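Local coordinates for sensor protein (Pseudomonas syringae pv. tomato, PDB 2R8R), which is the N-terminal region of a sensor histidine kinase, KdpD, that probably uses ATP to phosphorylate a protein histidine in two-component signalling, at residues L63-E66 with T71-E74; M75-L80 with W107-E112; A94-P99 with H103-Q108. All coordinates share one frame; numbering follows the deposited sequence.

Running from the N terminus, contact 1 comes first: strands 63-67 and 70-74 turn back on each other and close a short hairpin. The chain passes directly from this hairpin into 75-80, the start of helix 77-83. Contact 2 closes a longer loop there, joining 75-80 to helix 106-115 beside strand 87-90. Contact 3 opens inside that loop, folding 94-99 back on 103-108, and ends on the same stretch, sharing Trp107 and Gln108. The three sites also touch. Glu74 of the hairpin bonds to His95 and Ala98, and Asp109 of contact 2 bonds to His103. The hairpin is thereby tied to the P-loop NTPase-like core.

Contact 1 (L63-E66 with T71-E74); sequences LRTE and TLEE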
loop_
_atom_site.group_PDB
_atom_site.type_symbol
_atom_site.label_atom_id
_atom_site.label_comp_id
_atom_site.label_asym_id
_atom_site.label_seq_id
_atom_site.Cartn_x
_atom_site.Cartn_y
_atom_site.Cartn_z
ATOM N N LEU A 63 4.099 -2.325 -16.237
ATOM C CA LEU A 63 5.206 -2.974 -16.944
ATOM C C LEU A 63 5.382 -4.400 -16.444
ATOM O O LEU A 63 5.576 -4.624 -15.260
ATOM C CB LEU A 63 6.516 -2.206 -16.721
ATOM C CG LEU A 63 6.615 -0.729 -17.132
ATOM C CD1 LEU A 63 7.861 -0.102 -16.521
ATOM C CD2 LEU A 63 6.605 -0.592 -18.647
ATOM N N ARG A 64 5.339 -5.358 -17.361
ATOM C CA ARG A 64 5.687 -6.742 -17.065
ATOM C C ARG A 64 7.128 -7.088 -17.424
ATOM O O ARG A 64 7.555 -6.829 -18.536
ATOM C CB ARG A 64 4.719 -7.682 -17.791
ATOM C CG ARG A 64 3.447 -7.869 -16.969
ATOM C CD ARG A 64 2.203 -8.201 -17.781
ATOM N NE ARG A 64 1.034 -7.917 -16.947
ATOM C CZ ARG A 64 0.436 -6.730 -16.832
ATOM N NH1 ARG A 64 0.870 -5.671 -17.525
ATOM N NH2 ARG A 64 -0.613 -6.607 -16.023
ATOM N N THR A 65 7.878 -7.637 -16.463
ATOM C CA THR A 65 9.144 -8.295 -16.745
ATOM C C THR A 65 9.059 -9.780 -16.377
ATOM O O THR A 65 8.086 -10.218 -15.764
ATOM C CB THR A 65 10.342 -7.627 -16.036
ATOM O OG1 THR A 65 10.105 -7.519 -14.626
ATOM C CG2 THR A 65 10.604 -6.252 -16.639
ATOM N N GLU A 66 10.047 -10.546 -16.830
ATOM C CA GLU A 66 10.264 -11.926 -16.398
ATOM C C GLU A 66 11.528 -11.964 -15.548
ATOM O O GLU A 66 12.545 -11.380 -15.926
ATOM C CB GLU A 66 10.431 -12.853 -17.606
ATOM C CG GLU A 66 9.229 -12.886 -18.539
ATOM C CD GLU A 66 7.986 -13.499 -17.881
ATOM O OE1 GLU A 66 8.107 -14.587 -17.238
ATOM O OE2 GLU A 66 6.894 -12.898 -18.038
ATOM N N THR A 71 6.550 -13.623 -13.572
ATOM C CA THR A 71 6.138 -12.388 -14.226
ATOM C C THR A 71 5.952 -11.337 -13.148
ATOM O O THR A 71 5.042 -11.447 -12.334
ATOM C CB THR A 71 4.824 -12.575 -15.005
ATOM O OG1 THR A 71 5.024 -13.536 -16.048
ATOM C CG2 THR A 71 4.354 -11.250 -15.619
ATOM N N LEU A 72 6.850 -10.350 -13.144
ATOM C CA LEU A 72 6.837 -9.212 -12.234
ATOM C C LEU A 72 6.135 -8.033 -12.917
ATOM O O LEU A 72 6.268 -7.872 -14.107
ATOM C CB LEU A 72 8.276 -8.828 -11.858
ATOM C CG LEU A 72 9.129 -9.888 -11.125
ATOM C CD1 LEU A 72 10.444 -9.324 -10.584
ATOM C CD2 LEU A 72 8.314 -10.516 -10.000
ATOM N N GLU A 73 5.347 -7.261 -12.155
ATOM C CA GLU A 73 4.606 -6.080 -12.642
ATOM C C GLU A 73 5.072 -4.867 -11.849
ATOM O O GLU A 73 5.212 -4.939 -10.631
ATOM C CB GLU A 73 3.098 -6.234 -12.436
ATOM C CG GLU A 73 2.453 -7.463 -13.060
ATOM C CD GLU A 73 1.074 -7.715 -12.494
ATOM O OE1 GLU A 73 0.891 -7.573 -11.258
ATOM O OE2 GLU A 73 0.139 -8.031 -13.275
ATOM N N GLU A 74 5.356 -3.767 -12.536
ATOM C CA GLU A 74 5.630 -2.502 -11.885
ATOM C C GLU A 74 4.787 -1.420 -12.516
ATOM O O GLU A 74 4.416 -1.497 -13.683
ATOM C CB GLU A 74 7.091 -2.050 -12.083
ATOM C CG GLU A 74 8.123 -2.489 -11.089
ATOM C CD GLU A 74 7.641 -2.586 -9.690
ATOM O OE1 GLU A 74 6.901 -1.681 -9.257
ATOM O OE2 GLU A 74 8.036 -3.556 -9.015
#
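Arg64 and Glu73 run side by side on one face of a two-stranded antiparallel hairpin. Arg64 NH2 and Glu73 OE2 form a salt bridge of 3.2 Å. The guanidinium and carboxylate planes stand 89° apart, so the pair meets through one nitrogen and one oxygen. Glu73 CG lies over a face of the guanidinium. On the same face of the hairpin, Thr71 OG1 donates to Glu66 OE2 at 2.8 Å, on the syn side, 22° out of the carboxylate plane. A bend at chi2 (-66°) folds Glu66 back to the threonine. Thr71 CG2 packs on Arg64 CG at 3.8 Å. On the other face, Thr65 OG1 rests against Leu72 CB at 3.6 Å.

Behind these side chains is the backbone pairing. Leu63 with Glu74 and Thr65 with Leu72 are hydrogen-bonded pairs, each with two N-H to O bonds. Leu63 N to Glu74 O is the shortest at 2.7 Å. Arg64 with Glu73 is the non-hydrogen-bonded pair between them. Leu72 O, already accepting from Thr65 N, also receives Arg64 CA-H, with CA at 3.2 Å. The backbone bonds thus set the register, while the salt bridge and hydroxyl bond lie on largely exposed residues. Glu74 links the hairpin to loop 94-99 and to Arg106 at the start of helix 106-115.

Contact 2 (M75-L80 with W107-E112); sequences MDLDAL and WQDIQE
Asp109 OD2 lies 2.7 Å from a water that is also 2.8 Å from Met75 O, so the water bridges the two segments. Asn97 ND2 adds a weak hydrogen bond to the same Asp109 oxygen. In this P-loop NTPase-like fold, the loop entering helix 77-83 and its first turn pack on the side of helix 106-115. Strand 87-90 lies next to both, touched through Val90 by Met75 and Ile110. Residue 75 is a selenomethionine. Its methyl end passes close to Asp109, but its exact placing is doubtful.

Asp109 OD1 is hydrogen-bonded to His103 ND1. The Asp109 carboxylate is therefore held at both oxygens, which would fix its rotation in this buried place. The His103 bond, with the water and the weak Asn97 bond, would favour the charged form.

Leu77 sets its methyls against oxygens of helix 106-115; its apolar neighbour there is Leu113. Its CG is anti to the backbone N (chi1 -178°), which carries the two methyls across to the other helix. CD1 lies 3.6 Å from Asp109 O, and CD2 lies 3.5 Å from Asp109 OD1. Glu112, extended beyond CG, brings OE1 to 3.1 Å from Leu77 CD2, a close van der Waals contact and not a bond. Leu77 also packs on His103.

Helix 77-83 has its own cap. Asp76 is the N-cap residue, and its OD1 accepts from Ala79 N at 3.3 Å, from above the carboxylate plane.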
loop_
_atom_site.group_PDB
_atom_site.type_symbol
_atom_site.label_atom_id
_atom_site.label_comp_id
_atom_site.label_asym_id
_atom_site.label_seq_id
_atom_site.Cartn_x
_atom_site.Cartn_y
_atom_site.Cartn_z
HETATM N N MSE A 75 4.542 -0.394 -11.713
HETATM C CA MSE A 75 4.042 0.858 -12.163
HETATM C C MSE A 75 4.933 1.410 -13.296
HETATM O O MSE A 75 6.196 1.352 -13.235
HETATM C CB MSE A 75 4.053 1.802 -10.991
HETATM C CG MSE A 75 3.530 3.125 -11.269
HETATM SE SE MSE A 75 3.788 4.294 -9.742
HETATM C CE MSE A 75 5.660 4.246 -9.602
ATOM N N ASP A 76 4.260 1.904 -14.334
ATOM C CA ASP A 76 4.931 2.524 -15.443
ATOM C C ASP A 76 5.187 3.991 -15.133
ATOM O O ASP A 76 4.495 4.872 -15.597
ATOM C CB ASP A 76 4.118 2.350 -16.709
ATOM C CG ASP A 76 4.877 2.731 -17.941
ATOM O OD1 ASP A 76 6.014 3.231 -17.847
ATOM O OD2 ASP A 76 4.337 2.499 -19.026
ATOM N N LEU A 77 6.231 4.227 -14.356
ATOM C CA LEU A 77 6.598 5.539 -13.862
ATOM C C LEU A 77 6.816 6.556 -15.000
ATOM O O LEU A 77 6.332 7.696 -14.942
ATOM C CB LEU A 77 7.875 5.397 -13.027
ATOM C CG LEU A 77 8.476 6.636 -12.343
ATOM C CD1 LEU A 77 7.454 7.312 -11.396
ATOM C CD2 LEU A 77 9.794 6.234 -11.595
ATOM N N ASP A 78 7.559 6.122 -16.010
ATOM C CA ASP A 78 7.867 6.919 -17.179
ATOM C C ASP A 78 6.610 7.372 -17.890
ATOM O O ASP A 78 6.512 8.492 -18.242
ATOM C CB ASP A 78 8.716 6.116 -18.179
ATOM C CG ASP A 78 10.154 5.962 -17.743
ATOM O OD1 ASP A 78 10.409 6.106 -16.532
ATOM O OD2 ASP A 78 11.035 5.695 -18.609
ATOM N N ALA A 79 5.644 6.494 -18.094
ATOM C CA ALA A 79 4.393 6.898 -18.718
ATOM C C ALA A 79 3.601 7.858 -17.831
ATOM O O ALA A 79 2.951 8.768 -18.355
ATOM C CB ALA A 79 3.549 5.679 -19.097
ATOM N N LEU A 80 3.643 7.662 -16.504
ATOM C CA LEU A 80 2.901 8.522 -15.586
ATOM C C LEU A 80 3.483 9.933 -15.591
ATOM O O LEU A 80 2.750 10.913 -15.509
ATOM C CB LEU A 80 2.873 7.940 -14.146
ATOM C CG LEU A 80 2.070 6.639 -13.933
ATOM C CD1 LEU A 80 2.450 5.957 -12.623
ATOM C CD2 LEU A 80 0.567 6.830 -14.084
ATOM N N TRP A 107 8.763 3.819 -3.003
ATOM C CA TRP A 107 8.700 5.127 -2.367
ATOM C C TRP A 107 9.489 6.185 -3.146
ATOM O O TRP A 107 9.040 7.308 -3.231
ATOM C CB TRP A 107 9.060 5.109 -0.873
ATOM C CG TRP A 107 10.500 4.837 -0.459
ATOM C CD1 TRP A 107 10.982 3.679 0.072
ATOM C CD2 TRP A 107 11.603 5.762 -0.466
ATOM N NE1 TRP A 107 12.317 3.816 0.381
ATOM C CE2 TRP A 107 12.732 5.073 0.040
ATOM C CE3 TRP A 107 11.752 7.100 -0.861
ATOM C CZ2 TRP A 107 13.990 5.674 0.159
ATOM C CZ3 TRP A 107 13.001 7.696 -0.746
ATOM C CH2 TRP A 107 14.099 6.982 -0.247
ATOM N N GLN A 108 10.609 5.803 -3.762
ATOM C CA GLN A 108 11.357 6.712 -4.647
ATOM C C GLN A 108 10.611 7.065 -5.916
ATOM O O GLN A 108 10.707 8.185 -6.387
ATOM C CB GLN A 108 12.699 6.109 -5.046
ATOM C CG GLN A 108 13.641 5.926 -3.931
ATOM C CD GLN A 108 14.855 5.128 -4.358
ATOM O OE1 GLN A 108 14.934 3.954 -4.057
ATOM N NE2 GLN A 108 15.791 5.762 -5.108
ATOM N N ASP A 109 9.915 6.098 -6.501
ATOM C CA ASP A 109 9.003 6.352 -7.603
ATOM C C ASP A 109 7.985 7.436 -7.236
ATOM O O ASP A 109 7.730 8.364 -7.989
ATOM C CB ASP A 109 8.203 5.093 -7.965
ATOM C CG ASP A 109 9.053 3.953 -8.571
ATOM O OD1 ASP A 109 10.289 4.107 -8.819
ATOM O OD2 ASP A 109 8.430 2.896 -8.816
ATOM N N ILE A 110 7.396 7.281 -6.057
ATOM C CA ILE A 110 6.470 8.229 -5.495
ATOM C C ILE A 110 7.090 9.604 -5.281
ATOM O O ILE A 110 6.484 10.613 -5.618
ATOM C CB ILE A 110 5.852 7.679 -4.158
ATOM C CG1 ILE A 110 4.864 6.548 -4.492
ATOM C CG2 ILE A 110 5.219 8.795 -3.391
ATOM C CD1 ILE A 110 4.442 5.661 -3.337
ATOM N N GLN A 111 8.290 9.663 -4.730
ATOM C CA GLN A 111 8.906 10.964 -4.500
ATOM C C GLN A 111 9.070 11.675 -5.834
ATOM O O GLN A 111 8.869 12.859 -5.903
ATOM C CB GLN A 111 10.271 10.879 -3.754
ATOM C CG GLN A 111 10.296 10.335 -2.321
ATOM C CD GLN A 111 9.412 11.095 -1.361
ATOM O OE1 GLN A 111 9.417 12.327 -1.337
ATOM N NE2 GLN A 111 8.656 10.363 -0.534
ATOM N N GLU A 112 9.422 10.941 -6.886
ATOM C CA GLU A 112 9.602 11.509 -8.230
ATOM C C GLU A 112 8.327 12.084 -8.833
ATOM O O GLU A 112 8.356 13.126 -9.470
ATOM C CB GLU A 112 10.181 10.485 -9.230
ATOM C CG GLU A 112 10.746 11.157 -10.456
ATOM C CD GLU A 112 11.419 10.246 -11.446
ATOM O OE1 GLU A 112 11.196 9.020 -11.409
ATOM O OE2 GLU A 112 12.183 10.789 -12.298
HETATM O O HOH W 1 8.177 1.773 -11.289
#

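Contact 3 (A94-P99 with H103-Q108); sequences AHTNAP and HTKRWQ
Arg106 lays its guanidinium flat on the His95 ring, with centres 3.7 Å apart and planes 24° from parallel. The stack joins the loop after strand 87-90 to the start of helix 106-115, in a P-loop NTPase-like fold. A chi1 near 180° (-176°) swings the His95 ring out over the arginine. The overlap is offset: Arg106 NH2 sits over the rim of the ring, near CD2. Both groups are also held from outside. One Glu74 oxygen is hydrogen-bonded to His95 NE2 and the other makes a salt bridge to Arg106 NH2, while Arg106 NH1 bonds to Asp91 O. The shared carboxylate probably offsets the arginine charge.

The backbones are joined beside the stack. Arg106 N donates to His95 O at 2.9 Å, nearly straight at 174°, and Asn97 N donates to Thr104 O. Asn97 ND2 also reaches His103 O at 3.2 Å, from above the carbonyl plane.

Lys105, the N-cap residue, has a side chain bent at chi2 and chi3 that curls back to the loop. Its NZ has one partner outside the contact, Thr147 O. Within the contact, Lys105 NZ donates to Ala94 O at 2.8 Å and to Thr96 OG1 at 2.9 Å.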
loop_
_atom_site.group_PDB
_atom_site.type_symbol
_atom_site.label_atom_id
_atom_site.label_comp_id
_atom_site.label_asym_id
_atom_site.label_seq_id
_atom_site.Cartn_x
_atom_site.Cartn_y
_atom_site.Cartn_z
ATOM N N ALA A 94 5.972 0.629 0.787
ATOM C CA ALA A 94 7.209 -0.129 1.108
ATOM C C ALA A 94 7.727 -1.127 0.043
ATOM O O ALA A 94 8.770 -1.713 0.228
ATOM C CB ALA A 94 7.040 -0.864 2.444
ATOM N N HIS A 95 7.019 -1.298 -1.057
ATOM C CA HIS A 95 7.446 -2.178 -2.133
ATOM C C HIS A 95 8.870 -1.958 -2.641
ATOM O O HIS A 95 9.314 -0.822 -2.921
ATOM C CB HIS A 95 6.453 -2.028 -3.273
ATOM C CG HIS A 95 6.679 -2.930 -4.446
ATOM N ND1 HIS A 95 6.249 -4.241 -4.478
ATOM C CD2 HIS A 95 7.173 -2.672 -5.676
ATOM C CE1 HIS A 95 6.510 -4.760 -5.667
ATOM N NE2 HIS A 95 7.078 -3.828 -6.406
ATOM N N THR A 96 9.581 -3.065 -2.775
ATOM C CA THR A 96 10.893 -3.102 -3.416
ATOM C C THR A 96 10.651 -3.464 -4.874
ATOM O O THR A 96 10.046 -4.491 -5.154
ATOM C CB THR A 96 11.814 -4.133 -2.712
ATOM O OG1 THR A 96 12.120 -3.644 -1.401
ATOM C CG2 THR A 96 13.140 -4.353 -3.469
ATOM N N ASN A 97 11.072 -2.590 -5.791
ATOM C CA ASN A 97 10.757 -2.730 -7.208
ATOM C C ASN A 97 11.454 -3.919 -7.884
ATOM O O ASN A 97 12.472 -4.382 -7.435
ATOM C CB ASN A 97 11.123 -1.449 -7.983
ATOM C CG ASN A 97 10.282 -0.247 -7.592
ATOM O OD1 ASN A 97 9.191 -0.385 -7.056
ATOM N ND2 ASN A 97 10.795 0.945 -7.870
ATOM N N ALA A 98 10.872 -4.349 -8.995
ATOM C CA ALA A 98 11.332 -5.427 -9.834
ATOM C C ALA A 98 12.706 -5.092 -10.340
ATOM O O ALA A 98 12.965 -3.920 -10.649
ATOM C CB ALA A 98 10.335 -5.609 -11.045
ATOM N N PRO A 99 13.597 -6.108 -10.449
ATOM C CA PRO A 99 14.947 -5.846 -10.963
ATOM C C PRO A 99 14.949 -5.102 -12.303
ATOM O O PRO A 99 14.099 -5.350 -13.149
ATOM C CB PRO A 99 15.549 -7.271 -11.114
ATOM C CG PRO A 99 14.800 -8.104 -10.108
ATOM C CD PRO A 99 13.394 -7.549 -10.160
ATOM N N HIS A 103 14.620 2.898 -9.884
ATOM C CA HIS A 103 14.784 3.012 -8.451
ATOM C C HIS A 103 14.674 1.647 -7.770
ATOM O O HIS A 103 13.979 0.732 -8.240
ATOM C CB HIS A 103 13.696 3.888 -7.863
ATOM C CG HIS A 103 13.595 5.238 -8.497
ATOM N ND1 HIS A 103 12.405 5.754 -8.956
ATOM C CD2 HIS A 103 14.547 6.142 -8.809
ATOM C CE1 HIS A 103 12.625 6.949 -9.458
ATOM N NE2 HIS A 103 13.921 7.195 -9.404
ATOM N N THR A 104 15.368 1.535 -6.651
ATOM C CA THR A 104 15.300 0.379 -5.763
ATOM C C THR A 104 13.900 0.180 -5.178
ATOM O O THR A 104 13.375 -0.946 -5.142
ATOM C CB THR A 104 16.347 0.548 -4.639
ATOM O OG1 THR A 104 17.653 0.610 -5.244
ATOM C CG2 THR A 104 16.319 -0.641 -3.626
ATOM N N LYS A 105 13.293 1.287 -4.750
ATOM C CA LYS A 105 12.095 1.270 -3.946
ATOM C C LYS A 105 10.984 2.041 -4.624
ATOM O O LYS A 105 11.209 3.072 -5.263
ATOM C CB LYS A 105 12.375 1.906 -2.578
ATOM C CG LYS A 105 13.343 1.174 -1.668
ATOM C CD LYS A 105 12.955 -0.251 -1.234
ATOM C CE LYS A 105 11.811 -0.275 -0.220
ATOM N NZ LYS A 105 11.514 -1.594 0.501
ATOM N N ARG A 106 9.760 1.568 -4.440
ATOM C CA ARG A 106 8.578 2.280 -4.932
ATOM C C ARG A 106 8.353 3.638 -4.266
ATOM O O ARG A 106 7.836 4.511 -4.905
ATOM C CB ARG A 106 7.358 1.411 -4.791
ATOM C CG ARG A 106 6.078 2.016 -5.317
ATOM C CD ARG A 106 4.964 0.974 -5.237
ATOM N NE ARG A 106 5.100 -0.019 -6.295
ATOM C CZ ARG A 106 4.340 -1.102 -6.405
ATOM N NH1 ARG A 106 3.376 -1.346 -5.506
ATOM N NH2 ARG A 106 4.536 -1.946 -7.430
ATOM N N TRP A 107 8.763 3.819 -3.003
ATOM C CA TRP A 107 8.700 5.127 -2.367
ATOM C C TRP A 107 9.489 6.185 -3.146
ATOM O O TRP A 107 9.040 7.308 -3.231
ATOM C CB TRP A 107 9.060 5.109 -0.873
ATOM C CG TRP A 107 10.500 4.837 -0.459
ATOM C CD1 TRP A 107 10.982 3.679 0.072
ATOM C CD2 TRP A 107 11.603 5.762 -0.466
ATOM N NE1 TRP A 107 12.317 3.816 0.381
ATOM C CE2 TRP A 107 12.732 5.073 0.040
ATOM C CE3 TRP A 107 11.752 7.100 -0.861
ATOM C CZ2 TRP A 107 13.990 5.674 0.159
ATOM C CZ3 TRP A 107 13.001 7.696 -0.746
ATOM C CH2 TRP A 107 14.099 6.982 -0.247
ATOM N N GLN A 108 10.609 5.803 -3.762
ATOM C CA GLN A 108 11.357 6.712 -4.647
ATOM C C GLN A 108 10.611 7.065 -5.916
ATOM O O GLN A 108 10.707 8.185 -6.387
ATOM C CB GLN A 108 12.699 6.109 -5.046
ATOM C CG GLN A 108 13.641 5.926 -3.931
ATOM C CD GLN A 108 14.855 5.128 -4.358
ATOM O OE1 GLN A 108 14.934 3.954 -4.057
ATOM N NE2 GLN A 108 15.791 5.762 -5.108
HETATM O O HOH W 2 9.106 1.408 -1.412
HETATM O O HOH W 3 14.781 -3.241 -6.382
#